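Local coordinates for protein Aac(6')-ib (Escherichia coli, PDB 2VQY) that probably transfers the acetyl group of acetyl-CoA to the 6'-amino group of aminoglycoside antibiotics such as kanamycin B, and so confers resistance to them, at residues T79-M84 with A93-A98; R115-L120 with T150-D155; Q119-A124 with T133-A138. The protein carries 2 engineered substitutions. All coordinates share one frame; numbering follows the deposited sequence.

From the N terminus the chain first makes contact 1, where strand 78-85 turns back on strand 88-97 in a hairpin that closes before the other contacts open. Strand 88-97 then pairs along its other edge with strand 114-121, from which contacts 2 and 3 both start. Contact 3 closes first, within the longer loop, bringing helix 131-144 back over the end of that strand; contact 2 closes when strand 151-154 lies down parallel beside 114-121. Together they tie a hairpin to a beta-alpha-beta unit in one sheet. Contacts 1 and 2 reach paromomycin; contacts 2 and 3 border acetyl-CoA.

Contact 1: T79-M84 with A93-A98; sequences TPYIAM and AQSYVA. With PAR (paromomycin), chain C.
Tyr81 reaches along its own strand to Ser95 on the neighbouring one, where its OH and Ser95 OG share a hydrogen bond of 2.7 Å. The serine oxygen comes in at the edge of the ring, near its plane. Ser95 can meet it because its OG stands between the backbone N and the carbonyl carbon (chi1 60°), and a residue this small leaves room for the long tyrosine to lie over the strand. Ala93 sits beside the ring, its methyl CB 4.3 Å from Tyr81 CD2, and is small enough to fit between that corner, Gln119 and helix 131-144.

The backbones run antiparallel. Thr79 with Ser95 and Tyr81 with Ala93 are hydrogen-bonded pairs, each closed by two N-H to O bonds, of which Tyr81 N to Ala93 O, at 2.7 Å, is the shortest. Pro80, which has no N-H to give, falls at the non-hydrogen-bonded pair with Gln94, so it costs this hairpin no bond. Here Gln94 CA lies 3.1 Å from Thr79 O in a CA-H...O contact.

On the face of Pro80 and Gln94, the extended glutamine carries its amide to paromomycin: OE1 accepts from the drug's O53 at 2.6 Å, and NE2 donates to its O52 at 3.1 Å. Tyr96 lays one ring face under amine N12 of the drug.

The hairpin sits between strand 26-30, which pairs with 78-85, and strand 114-121, which pairs with 88-97, while Leu139 and Leu143 of helix 131-144 pack against the face bearing Tyr81, Ala93 and Ser95.

Contact 2: R115-L120 with T150-D155; sequences RGIDQL and TKIQTD. With PAR (paromomycin), chain C.
Asp118 OD1 is gripped twice by paromomycin, through O61 at 2.6 Å and N32 at 2.8 Å. The same amine also donates to Asp155 OD1 at 2.9 Å, so it bridges two carboxylates whose OD1 atoms lie only 3.4 Å apart. The amine, if protonated, would probably balance their closeness, and acidic residues suit a pocket for an aminoglycoside with several amino groups. Asp118 OD2, in turn, is held by Gln94 NE2.

Behind this site the strands run parallel. Arg115 N donates to Lys151 O, Arg115 O accepts from Gln153 N, and Ile117 N donates to Gln153 O. Thr154 then adds a side-chain bond, its OG1 donating to Ile117 O at 3.0 Å; with OG1 anti to the backbone N (chi1 -168°), the hydroxyl is directed across to that carbonyl. A water within hydrogen-bonding distance of Ile117 O and Asp155 OD1 probably extends the link, though it has more acceptors in reach than protons.

Gly116 lets Gln153 CG come within 3.5 Å of its CA. On the other face, the branched Ile117 and Ile152 cross obliquely, their CG2 methyls 4.0 Å apart.

These isoleucines pack beneath helix 131-144, whereas strands 88-97 and 183-191 flank the pair on its outer edges.

Contact 3: Q119-A124 with T133-A138; sequences QLLANA and TKLVRA. With ACO (acetyl coenzyme *a), chain B.
Gln119 turns a polar side chain onto the apolar flank of a helix, meeting Leu135 through its methylenes and Val136 through its amide end, with no hydrogen bond between the segments. Its CG lies 3.7 Å from Leu135 CD2, and its amide carbon CD lies equally far from Val136 CG2, with the two side chains crossing at about a right angle. A bend at chi2 (-64°) turns the amide aside from Leu135, and OE1 is bonded by the hydroxyl of Tyr167. Leu121 completes the interface through CD2, 3.8 Å from Leu135 CD1; leucine suits both places, since its forked end can touch two neighbours at once.

The backbone serves the cofactor. Gln119 N donates to the acetyl oxygen O of acetyl-CoA at 3.1 Å, and Leu121 N to its O9P at 2.8 Å, while N4P returns a weak bond to Gln119 O. The pantetheine arm thus runs beside the strand like another strand. From the helix, Thr133 gives both OG1, at 2.7 Å, and its backbone N to phosphate oxygen O1A.

Gly128, Gly130 and Gly132 add further N-H donors to the cofactor. This strand, glycine-rich loop and helix form the acetyl-CoA site characteristic of the GNAT fold.

Contact 1: T79-M84 with A93-A98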
loop_
_atom_site.group_PDB
_atom_site.type_symbol
_atom_site.label_atom_id
_atom_site.label_comp_id
_atom_site.label_asym_id
_atom_site.label_seq_id
_atom_site.Cartn_x
_atom_site.Cartn_y
_atom_site.Cartn_z
ATOM N N THR A 79 2.766 -6.648 6.160
ATOM C CA THR A 79 2.029 -7.759 5.548
ATOM C C THR A 79 1.862 -7.548 4.049
ATOM O O THR A 79 1.267 -6.529 3.623
ATOM C CB THR A 79 0.623 -7.927 6.225
ATOM O OG1 THR A 79 0.805 -8.084 7.640
ATOM C CG2 THR A 79 -0.128 -9.116 5.651
ATOM N N PRO A 80 2.407 -8.473 3.234
ATOM C CA PRO A 80 2.237 -8.373 1.772
ATOM C C PRO A 80 0.989 -9.093 1.241
ATOM O O PRO A 80 0.634 -10.203 1.727
ATOM C CB PRO A 80 3.505 -9.058 1.250
ATOM C CG PRO A 80 3.692 -10.219 2.239
ATOM C CD PRO A 80 3.319 -9.588 3.605
ATOM N N TYR A 81 0.364 -8.490 0.223
ATOM C CA TYR A 81 -0.828 -9.027 -0.433
ATOM C C TYR A 81 -0.645 -9.085 -1.955
ATOM O O TYR A 81 0.086 -8.273 -2.537
ATOM C CB TYR A 81 -2.077 -8.136 -0.174
ATOM C CG TYR A 81 -2.306 -7.774 1.270
ATOM C CD1 TYR A 81 -2.993 -8.652 2.121
ATOM C CD2 TYR A 81 -1.826 -6.563 1.798
ATOM C CE1 TYR A 81 -3.208 -8.334 3.469
ATOM C CE2 TYR A 81 -2.005 -6.235 3.158
ATOM C CZ TYR A 81 -2.688 -7.143 3.991
ATOM O OH TYR A 81 -2.905 -6.838 5.300
ATOM N N ILE A 82 -1.360 -10.000 -2.588
ATOM C CA ILE A 82 -1.532 -9.955 -4.037
ATOM C C ILE A 82 -2.976 -9.554 -4.312
ATOM O O ILE A 82 -3.920 -10.102 -3.727
ATOM C CB ILE A 82 -1.143 -11.308 -4.741
ATOM C CG1 ILE A 82 0.333 -11.657 -4.465
ATOM C CG2 ILE A 82 -1.420 -11.257 -6.260
ATOM C CD1 ILE A 82 1.372 -10.640 -4.956
ATOM N N ALA A 83 -3.121 -8.559 -5.171
ATOM C CA ALA A 83 -4.411 -8.070 -5.607
ATOM C C ALA A 83 -4.824 -8.909 -6.796
ATOM O O ALA A 83 -4.033 -9.092 -7.739
ATOM C CB ALA A 83 -4.300 -6.621 -6.004
ATOM N N MET A 84 -6.083 -9.350 -6.753
ATOM C CA MET A 84 -6.671 -10.264 -7.733
ATOM C C MET A 84 -7.899 -9.664 -8.425
ATOM O O MET A 84 -8.711 -8.995 -7.788
ATOM C CB MET A 84 -7.109 -11.568 -7.026
ATOM C CG MET A 84 -6.016 -12.323 -6.270
ATOM S SD MET A 84 -4.793 -13.008 -7.367
ATOM C CE MET A 84 -5.803 -14.219 -8.270
ATOM N N ALA A 93 0.211 -5.257 -2.876
ATOM C CA ALA A 93 -0.028 -4.227 -1.863
ATOM C C ALA A 93 0.614 -4.688 -0.567
ATOM O O ALA A 93 0.935 -5.881 -0.393
ATOM C CB ALA A 93 -1.511 -4.004 -1.686
ATOM N N GLN A 94 0.783 -3.764 0.359
ATOM C CA GLN A 94 1.243 -4.137 1.684
ATOM C C GLN A 94 0.620 -3.202 2.707
ATOM O O GLN A 94 0.311 -2.005 2.407
ATOM C CB GLN A 94 2.788 -4.113 1.783
ATOM C CG GLN A 94 3.433 -2.720 1.463
ATOM C CD GLN A 94 4.961 -2.742 1.506
ATOM O OE1 GLN A 94 5.604 -3.724 1.085
ATOM N NE2 GLN A 94 5.550 -1.648 1.969
ATOM N N SER A 95 0.352 -3.756 3.892
ATOM C CA SER A 95 -0.041 -2.904 5.015
ATOM C C SER A 95 1.008 -3.046 6.085
ATOM O O SER A 95 1.723 -4.063 6.135
ATOM C CB SER A 95 -1.426 -3.267 5.563
ATOM O OG SER A 95 -1.463 -4.629 6.023
ATOM N N TYR A 96 1.111 -2.047 6.954
ATOM C CA TYR A 96 2.093 -2.082 8.029
ATOM C C TYR A 96 1.579 -1.403 9.288
ATOM O O TYR A 96 0.704 -0.520 9.232
ATOM C CB TYR A 96 3.477 -1.490 7.581
ATOM C CG TYR A 96 3.379 -0.063 7.118
ATOM C CD1 TYR A 96 3.413 0.972 8.050
ATOM C CD2 TYR A 96 3.259 0.260 5.753
ATOM C CE1 TYR A 96 3.297 2.312 7.654
ATOM C CE2 TYR A 96 3.145 1.633 5.341
ATOM C CZ TYR A 96 3.171 2.617 6.302
ATOM O OH TYR A 96 3.047 3.939 5.969
ATOM N N VAL A 97 2.087 -1.862 10.427
ATOM C CA VAL A 97 1.817 -1.181 11.700
ATOM C C VAL A 97 2.815 -0.025 11.812
ATOM O O VAL A 97 4.016 -0.245 11.934
ATOM C CB VAL A 97 1.943 -2.164 12.907
ATOM C CG1 VAL A 97 1.703 -1.379 14.248
ATOM C CG2 VAL A 97 0.962 -3.367 12.734
ATOM N N ALA A 98 2.325 1.213 11.769
ATOM C CA ALA A 98 3.219 2.375 11.712
ATOM C C ALA A 98 4.169 2.445 12.939
ATOM O O ALA A 98 5.375 2.700 12.803
ATOM C CB ALA A 98 2.370 3.659 11.579
HETATM C C11 PAR C . 7.794 1.085 0.094
HETATM O O11 PAR C . 8.104 2.011 1.152
HETATM C C21 PAR C . 9.008 0.810 -0.820
HETATM N N21 PAR C . 10.137 0.419 0.025
HETATM C C31 PAR C . 9.343 2.105 -1.608
HETATM O O31 PAR C . 10.511 1.926 -2.448
HETATM C C41 PAR C . 8.101 2.589 -2.393
HETATM O O41 PAR C . 8.351 3.829 -3.103
HETATM C C51 PAR C . 6.891 2.778 -1.416
HETATM O O51 PAR C . 6.682 1.552 -0.583
HETATM C C61 PAR C . 5.568 3.004 -2.159
HETATM O O61 PAR C . 4.656 3.748 -1.319
HETATM C C12 PAR C . 7.136 2.470 5.207
HETATM N N12 PAR C . 6.499 2.387 6.534
HETATM C C22 PAR C . 6.222 3.196 4.186
HETATM C C32 PAR C . 6.997 3.275 2.860
HETATM N N32 PAR C . 6.189 4.041 1.871
HETATM C C42 PAR C . 7.285 1.823 2.336
HETATM C C52 PAR C . 8.163 1.042 3.354
HETATM O O52 PAR C . 8.225 -0.355 2.936
HETATM C C62 PAR C . 7.409 1.036 4.701
HETATM O O62 PAR C . 8.234 0.319 5.612
HETATM C C13 PAR C . 9.514 -0.985 3.181
HETATM C C23 PAR C . 9.262 -2.305 3.947
HETATM O O23 PAR C . 9.387 -2.126 5.347
HETATM C C33 PAR C . 10.406 -3.190 3.401
HETATM O O33 PAR C . 11.652 -2.677 3.966
HETATM C C43 PAR C . 10.373 -2.819 1.915
HETATM O O43 PAR C . 9.914 -1.428 1.839
HETATM C C53 PAR C . 9.347 -3.687 1.146
HETATM O O53 PAR C . 8.096 -3.655 1.869
HETATM C C14 PAR C . 12.817 -3.377 3.502
HETATM C C24 PAR C . 13.713 -3.694 4.715
HETATM N N24 PAR C . 13.965 -2.449 5.484
HETATM C C34 PAR C . 15.049 -4.304 4.222
HETATM O O34 PAR C . 14.805 -5.636 3.729
HETATM C C44 PAR C . 15.710 -3.441 3.123
HETATM O O44 PAR C . 16.141 -2.185 3.675
HETATM C C54 PAR C . 14.713 -3.147 2.000
HETATM O O54 PAR C . 13.541 -2.478 2.609
HETATM C C64 PAR C . 15.412 -2.320 0.901
HETATM N N64 PAR C . 14.460 -1.376 0.309
#

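Contact 2: R115-L120 with T150-D155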
loop_
_atom_site.group_PDB
_atom_site.type_symbol
_atom_site.label_atom_id
_atom_site.label_comp_id
_atom_site.label_asym_id
_atom_site.label_seq_id
_atom_site.Cartn_x
_atom_site.Cartn_y
_atom_site.Cartn_z
ATOM N N ARG A 115 -2.442 1.972 10.723
ATOM C CA ARG A 115 -1.896 1.130 9.668
ATOM C C ARG A 115 -1.561 1.996 8.468
ATOM O O ARG A 115 -2.351 2.887 8.119
ATOM C CB ARG A 115 -2.889 0.066 9.228
ATOM C CG ARG A 115 -3.330 -0.879 10.338
ATOM C CD ARG A 115 -2.250 -1.916 10.711
ATOM N NE ARG A 115 -2.730 -2.713 11.867
ATOM C CZ ARG A 115 -2.600 -2.305 13.130
ATOM N NH1 ARG A 115 -1.991 -1.137 13.392
ATOM N NH2 ARG A 115 -3.068 -3.050 14.140
ATOM N N GLY A 116 -0.421 1.734 7.828
ATOM C CA GLY A 116 -0.128 2.388 6.547
ATOM C C GLY A 116 -0.255 1.400 5.389
ATOM O O GLY A 116 -0.233 0.171 5.597
ATOM N N ILE A 117 -0.382 1.912 4.176
ATOM C CA ILE A 117 -0.457 1.045 2.985
ATOM C C ILE A 117 0.460 1.552 1.856
ATOM O O ILE A 117 0.720 2.774 1.742
ATOM C CB ILE A 117 -1.900 0.889 2.447
ATOM C CG1 ILE A 117 -2.499 2.267 2.068
ATOM C CG2 ILE A 117 -2.821 0.113 3.474
ATOM C CD1 ILE A 117 -3.931 2.205 1.431
ATOM N N ASP A 118 0.924 0.607 1.031
ATOM C CA ASP A 118 1.648 0.919 -0.222
ATOM C C ASP A 118 1.126 -0.068 -1.245
ATOM O O ASP A 118 0.728 -1.200 -0.873
ATOM C CB ASP A 118 3.166 0.726 -0.064
ATOM C CG ASP A 118 3.745 1.486 1.127
ATOM O OD1 ASP A 118 3.948 2.702 0.976
ATOM O OD2 ASP A 118 4.015 0.872 2.190
ATOM N N GLN A 119 1.082 0.326 -2.518
ATOM C CA GLN A 119 0.568 -0.615 -3.531
ATOM C C GLN A 119 1.003 -0.255 -4.930
ATOM O O GLN A 119 1.473 0.879 -5.198
ATOM C CB GLN A 119 -0.968 -0.787 -3.454
ATOM C CG GLN A 119 -1.807 0.331 -4.041
ATOM C CD GLN A 119 -1.628 1.614 -3.301
ATOM O OE1 GLN A 119 -1.770 1.672 -2.071
ATOM N NE2 GLN A 119 -1.293 2.670 -4.044
ATOM N N LEU A 120 0.856 -1.234 -5.821
ATOM C CA LEU A 120 1.241 -1.050 -7.219
ATOM C C LEU A 120 0.358 -1.937 -8.092
ATOM O O LEU A 120 -0.107 -2.999 -7.649
ATOM C CB LEU A 120 2.736 -1.361 -7.425
ATOM C CG LEU A 120 3.199 -2.791 -7.163
ATOM C CD1 LEU A 120 3.058 -3.637 -8.479
ATOM C CD2 LEU A 120 4.642 -2.817 -6.636
ATOM N N THR A 150 -7.377 1.936 13.900
ATOM C CA THR A 150 -8.038 3.216 14.164
ATOM C C THR A 150 -8.040 4.196 12.967
ATOM O O THR A 150 -8.936 5.032 12.833
ATOM C CB THR A 150 -7.345 3.919 15.335
ATOM O OG1 THR A 150 -5.943 4.022 15.044
ATOM C CG2 THR A 150 -7.588 3.130 16.646
ATOM N N LYS A 151 -7.026 4.061 12.110
ATOM C CA LYS A 151 -6.775 5.051 11.045
ATOM C C LYS A 151 -5.822 4.420 10.055
ATOM O O LYS A 151 -4.912 3.671 10.457
ATOM C CB LYS A 151 -6.071 6.268 11.662
ATOM C CG LYS A 151 -5.724 7.378 10.653
ATOM C CD LYS A 151 -5.269 8.636 11.397
ATOM C CE LYS A 151 -3.897 8.485 12.049
ATOM N NZ LYS A 151 -3.512 9.724 12.842
ATOM N N ILE A 152 -6.019 4.705 8.778
ATOM C CA ILE A 152 -5.085 4.229 7.776
ATOM C C ILE A 152 -4.340 5.438 7.240
ATOM O O ILE A 152 -4.940 6.495 7.031
ATOM C CB ILE A 152 -5.786 3.454 6.642
ATOM C CG1 ILE A 152 -6.621 2.308 7.235
ATOM C CG2 ILE A 152 -4.755 2.890 5.648
ATOM C CD1 ILE A 152 -7.542 1.675 6.222
ATOM N N GLN A 153 -3.037 5.276 7.045
ATOM C CA GLN A 153 -2.233 6.364 6.462
ATOM C C GLN A 153 -1.550 5.882 5.196
ATOM O O GLN A 153 -1.440 4.672 4.950
ATOM C CB GLN A 153 -1.160 6.809 7.442
ATOM C CG GLN A 153 -0.076 5.719 7.649
ATOM C CD GLN A 153 1.066 6.150 8.566
ATOM O OE1 GLN A 153 0.841 6.762 9.621
ATOM N NE2 GLN A 153 2.286 5.731 8.223
ATOM N N THR A 154 -1.067 6.839 4.403
ATOM C CA THR A 154 -0.200 6.524 3.252
ATOM C C THR A 154 0.711 7.746 3.009
ATOM O O THR A 154 0.449 8.834 3.550
ATOM C CB THR A 154 -1.026 6.106 2.011
ATOM O OG1 THR A 154 -0.170 5.547 0.995
ATOM C CG2 THR A 154 -1.829 7.290 1.458
ATOM N N ASP A 155 1.773 7.549 2.227
ATOM C CA ASP A 155 2.855 8.527 2.153
ATOM C C ASP A 155 3.366 8.632 0.690
ATOM O O ASP A 155 4.569 8.464 0.459
ATOM C CB ASP A 155 3.988 8.163 3.125
ATOM C CG ASP A 155 4.688 6.819 2.784
ATOM O OD1 ASP A 155 4.075 5.964 2.070
ATOM O OD2 ASP A 155 5.863 6.663 3.212
HETATM C C11 PAR C . 7.794 1.085 0.094
HETATM O O11 PAR C . 8.104 2.011 1.152
HETATM C C21 PAR C . 9.008 0.810 -0.820
HETATM N N21 PAR C . 10.137 0.419 0.025
HETATM C C31 PAR C . 9.343 2.105 -1.608
HETATM O O31 PAR C . 10.511 1.926 -2.448
HETATM C C41 PAR C . 8.101 2.589 -2.393
HETATM O O41 PAR C . 8.351 3.829 -3.103
HETATM C C51 PAR C . 6.891 2.778 -1.416
HETATM O O51 PAR C . 6.682 1.552 -0.583
HETATM C C61 PAR C . 5.568 3.004 -2.159
HETATM O O61 PAR C . 4.656 3.748 -1.319
HETATM C C12 PAR C . 7.136 2.470 5.207
HETATM N N12 PAR C . 6.499 2.387 6.534
HETATM C C22 PAR C . 6.222 3.196 4.186
HETATM C C32 PAR C . 6.997 3.275 2.860
HETATM N N32 PAR C . 6.189 4.041 1.871
HETATM C C42 PAR C . 7.285 1.823 2.336
HETATM C C52 PAR C . 8.163 1.042 3.354
HETATM O O52 PAR C . 8.225 -0.355 2.936
HETATM C C62 PAR C . 7.409 1.036 4.701
HETATM O O62 PAR C . 8.234 0.319 5.612
HETATM C C13 PAR C . 9.514 -0.985 3.181
HETATM C C23 PAR C . 9.262 -2.305 3.947
HETATM O O23 PAR C . 9.387 -2.126 5.347
HETATM C C33 PAR C . 10.406 -3.190 3.401
HETATM O O33 PAR C . 11.652 -2.677 3.966
HETATM C C43 PAR C . 10.373 -2.819 1.915
HETATM O O43 PAR C . 9.914 -1.428 1.839
HETATM C C53 PAR C . 9.347 -3.687 1.146
HETATM O O53 PAR C . 8.096 -3.655 1.869
HETATM C C14 PAR C . 12.817 -3.377 3.502
HETATM C C24 PAR C . 13.713 -3.694 4.715
HETATM N N24 PAR C . 13.965 -2.449 5.484
HETATM C C34 PAR C . 15.049 -4.304 4.222
HETATM O O34 PAR C . 14.805 -5.636 3.729
HETATM C C44 PAR C . 15.710 -3.441 3.123
HETATM O O44 PAR C . 16.141 -2.185 3.675
HETATM C C54 PAR C . 14.713 -3.147 2.000
HETATM O O54 PAR C . 13.541 -2.478 2.609
HETATM C C64 PAR C . 15.412 -2.320 0.901
HETATM N N64 PAR C . 14.460 -1.376 0.309
HETATM O O HOH W 1 2.453 4.289 3.448
#

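Contact 3: Q119-A124 with T133-A138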
loop_
_atom_site.group_PDB
_atom_site.type_symbol
_atom_site.label_atom_id
_atom_site.label_comp_id
_atom_site.label_asym_id
_atom_site.label_seq_id
_atom_site.Cartn_x
_atom_site.Cartn_y
_atom_site.Cartn_z
ATOM N N GLN A 119 1.082 0.326 -2.518
ATOM C CA GLN A 119 0.568 -0.615 -3.531
ATOM C C GLN A 119 1.003 -0.255 -4.930
ATOM O O GLN A 119 1.473 0.879 -5.198
ATOM C CB GLN A 119 -0.968 -0.787 -3.454
ATOM C CG GLN A 119 -1.807 0.331 -4.041
ATOM C CD GLN A 119 -1.628 1.614 -3.301
ATOM O OE1 GLN A 119 -1.770 1.672 -2.071
ATOM N NE2 GLN A 119 -1.293 2.670 -4.044
ATOM N N LEU A 120 0.856 -1.234 -5.821
ATOM C CA LEU A 120 1.241 -1.050 -7.219
ATOM C C LEU A 120 0.358 -1.937 -8.092
ATOM O O LEU A 120 -0.107 -2.999 -7.649
ATOM C CB LEU A 120 2.736 -1.361 -7.425
ATOM C CG LEU A 120 3.199 -2.791 -7.163
ATOM C CD1 LEU A 120 3.058 -3.637 -8.479
ATOM C CD2 LEU A 120 4.642 -2.817 -6.636
ATOM N N LEU A 121 0.122 -1.487 -9.312
ATOM C CA LEU A 121 -0.564 -2.298 -10.316
ATOM C C LEU A 121 0.496 -2.856 -11.278
ATOM O O LEU A 121 1.341 -2.119 -11.794
ATOM C CB LEU A 121 -1.601 -1.469 -11.069
ATOM C CG LEU A 121 -2.838 -0.948 -10.312
ATOM C CD1 LEU A 121 -3.677 -0.061 -11.279
ATOM C CD2 LEU A 121 -3.647 -2.095 -9.744
ATOM N N ALA A 122 0.417 -4.166 -11.497
ATOM C CA ALA A 122 1.405 -4.926 -12.260
ATOM C C ALA A 122 1.519 -4.549 -13.748
ATOM O O ALA A 122 2.605 -4.586 -14.309
ATOM C CB ALA A 122 1.062 -6.397 -12.144
ATOM N N ASN A 123 0.385 -4.200 -14.362
ATOM C CA ASN A 123 0.267 -4.047 -15.822
ATOM C C ASN A 123 0.104 -2.595 -16.257
ATOM O O ASN A 123 -0.843 -1.914 -15.861
ATOM C CB ASN A 123 -0.898 -4.905 -16.344
ATOM C CG ASN A 123 -0.719 -6.375 -16.025
ATOM O OD1 ASN A 123 0.354 -6.921 -16.234
ATOM N ND2 ASN A 123 -1.752 -7.008 -15.484
ATOM N N ALA A 124 1.056 -2.142 -17.068
ATOM C CA ALA A 124 1.062 -0.781 -17.615
ATOM C C ALA A 124 -0.260 -0.441 -18.279
ATOM O O ALA A 124 -0.788 0.658 -18.102
ATOM C CB ALA A 124 2.220 -0.613 -18.613
ATOM N N THR A 133 -7.851 2.602 -7.462
ATOM C CA THR A 133 -8.865 3.071 -6.508
ATOM C C THR A 133 -9.629 1.885 -5.919
ATOM O O THR A 133 -9.785 1.811 -4.698
ATOM C CB THR A 133 -9.817 4.161 -7.139
ATOM O OG1 THR A 133 -9.026 5.314 -7.467
ATOM C CG2 THR A 133 -10.905 4.601 -6.142
ATOM N N LYS A 134 -10.071 0.948 -6.764
ATOM C CA LYS A 134 -10.728 -0.275 -6.273
ATOM C C LYS A 134 -9.824 -1.086 -5.313
ATOM O O LYS A 134 -10.272 -1.547 -4.269
ATOM C CB LYS A 134 -11.142 -1.162 -7.448
ATOM C CG LYS A 134 -12.386 -0.649 -8.132
ATOM C CD LYS A 134 -12.443 -1.142 -9.562
ATOM C CE LYS A 134 -13.732 -0.712 -10.224
ATOM N NZ LYS A 134 -14.800 -1.593 -9.717
ATOM N N LEU A 135 -8.559 -1.241 -5.687
ATOM C CA LEU A 135 -7.593 -1.949 -4.850
ATOM C C LEU A 135 -7.470 -1.273 -3.470
ATOM O O LEU A 135 -7.560 -1.946 -2.416
ATOM C CB LEU A 135 -6.244 -2.034 -5.588
ATOM C CG LEU A 135 -5.100 -2.888 -5.041
ATOM C CD1 LEU A 135 -4.059 -3.089 -6.137
ATOM C CD2 LEU A 135 -4.467 -2.230 -3.816
ATOM N N VAL A 136 -7.267 0.045 -3.464
ATOM C CA VAL A 136 -7.105 0.789 -2.210
ATOM C C VAL A 136 -8.373 0.647 -1.360
ATOM O O VAL A 136 -8.288 0.399 -0.154
ATOM C CB VAL A 136 -6.692 2.254 -2.463
ATOM C CG1 VAL A 136 -6.649 3.055 -1.138
ATOM C CG2 VAL A 136 -5.266 2.273 -3.139
ATOM N N ARG A 137 -9.541 0.812 -1.985
ATOM C CA ARG A 137 -10.811 0.642 -1.264
ATOM C C ARG A 137 -10.897 -0.742 -0.606
ATOM O O ARG A 137 -11.329 -0.878 0.531
ATOM C CB ARG A 137 -11.995 0.855 -2.206
ATOM C CG ARG A 137 -12.209 2.331 -2.560
ATOM C CD ARG A 137 -13.387 2.506 -3.500
ATOM N NE ARG A 137 -13.489 3.888 -3.954
ATOM C CZ ARG A 137 -14.263 4.316 -4.950
ATOM N NH1 ARG A 137 -15.028 3.466 -5.620
ATOM N NH2 ARG A 137 -14.270 5.597 -5.281
ATOM N N ALA A 138 -10.480 -1.768 -1.345
ATOM C CA ALA A 138 -10.504 -3.144 -0.824
ATOM C C ALA A 138 -9.562 -3.300 0.373
ATOM O O ALA A 138 -9.917 -3.943 1.367
ATOM C CB ALA A 138 -10.131 -4.139 -1.903
HETATM N N1A ACO B . -2.489 15.257 -11.703
HETATM C C2A ACO B . -3.695 15.063 -11.166
HETATM N N3A ACO B . -4.325 13.901 -11.317
HETATM C C4A ACO B . -3.748 12.889 -12.010
HETATM C C5A ACO B . -2.495 13.049 -12.570
HETATM C C6A ACO B . -1.863 14.278 -12.406
HETATM N N6A ACO B . -0.651 14.483 -12.935
HETATM N N7A ACO B . -2.177 11.913 -13.184
HETATM C C8A ACO B . -3.197 11.061 -13.032
HETATM N N9A ACO B . -4.152 11.660 -12.319
HETATM C C1B ACO B . -5.464 11.107 -11.871
HETATM C C2B ACO B . -6.319 10.375 -12.890
HETATM O O2B ACO B . -6.984 11.321 -13.734
HETATM C C3B ACO B . -7.305 9.690 -11.951
HETATM O O3B ACO B . -8.235 10.642 -11.407
HETATM P P3B ACO B . -9.690 10.939 -12.065
HETATM O O7A ACO B . -10.272 12.146 -11.159
HETATM O O8A ACO B . -10.560 9.637 -11.745
HETATM O O9A ACO B . -9.570 11.278 -13.511
HETATM C C4B ACO B . -6.416 9.292 -10.758
HETATM O O4B ACO B . -5.219 10.100 -10.870
HETATM C C5B ACO B . -5.923 7.839 -10.620
HETATM O O5B ACO B . -6.975 6.964 -10.208
HETATM P P1A ACO B . -6.955 5.420 -10.686
HETATM O O1A ACO B . -7.837 4.637 -9.763
HETATM O O2A ACO B . -7.150 5.275 -12.160
HETATM O O3A ACO B . -5.454 5.076 -10.383
HETATM P P2A ACO B . -4.682 3.757 -10.907
HETATM O O4A ACO B . -5.626 2.702 -11.259
HETATM O O5A ACO B . -3.610 4.175 -11.876
HETATM O O6A ACO B . -3.938 3.361 -9.502
HETATM C CBP ACO B . -1.647 3.439 -8.594
HETATM C CCP ACO B . -2.971 4.213 -8.807
HETATM C CDP ACO B . -0.654 4.389 -7.844
HETATM C CEP ACO B . -1.948 2.194 -7.733
HETATM C CAP ACO B . -1.064 3.048 -10.000
HETATM O OAP ACO B . -1.081 4.192 -10.904
HETATM C C9P ACO B . 0.348 2.410 -9.902
HETATM O O9P ACO B . 0.475 1.238 -9.518
HETATM N N8P ACO B . 1.364 3.220 -10.252
HETATM C C7P ACO B . 2.789 2.851 -10.249
HETATM C C6P ACO B . 3.270 2.406 -8.843
HETATM C C5P ACO B . 3.054 3.483 -7.765
HETATM O O5P ACO B . 3.004 4.672 -8.077
HETATM N N4P ACO B . 2.900 2.981 -6.521
HETATM C C3P ACO B . 2.715 3.621 -5.350
HETATM C C2P ACO B . 2.540 4.972 -5.169
HETATM S S1P ACO B . 2.570 5.671 -3.452
HETATM C C ACO B . 2.232 4.449 -2.211
HETATM O O ACO B . 2.018 3.248 -2.465
HETATM C CH3 ACO B . 2.208 5.059 -0.782
#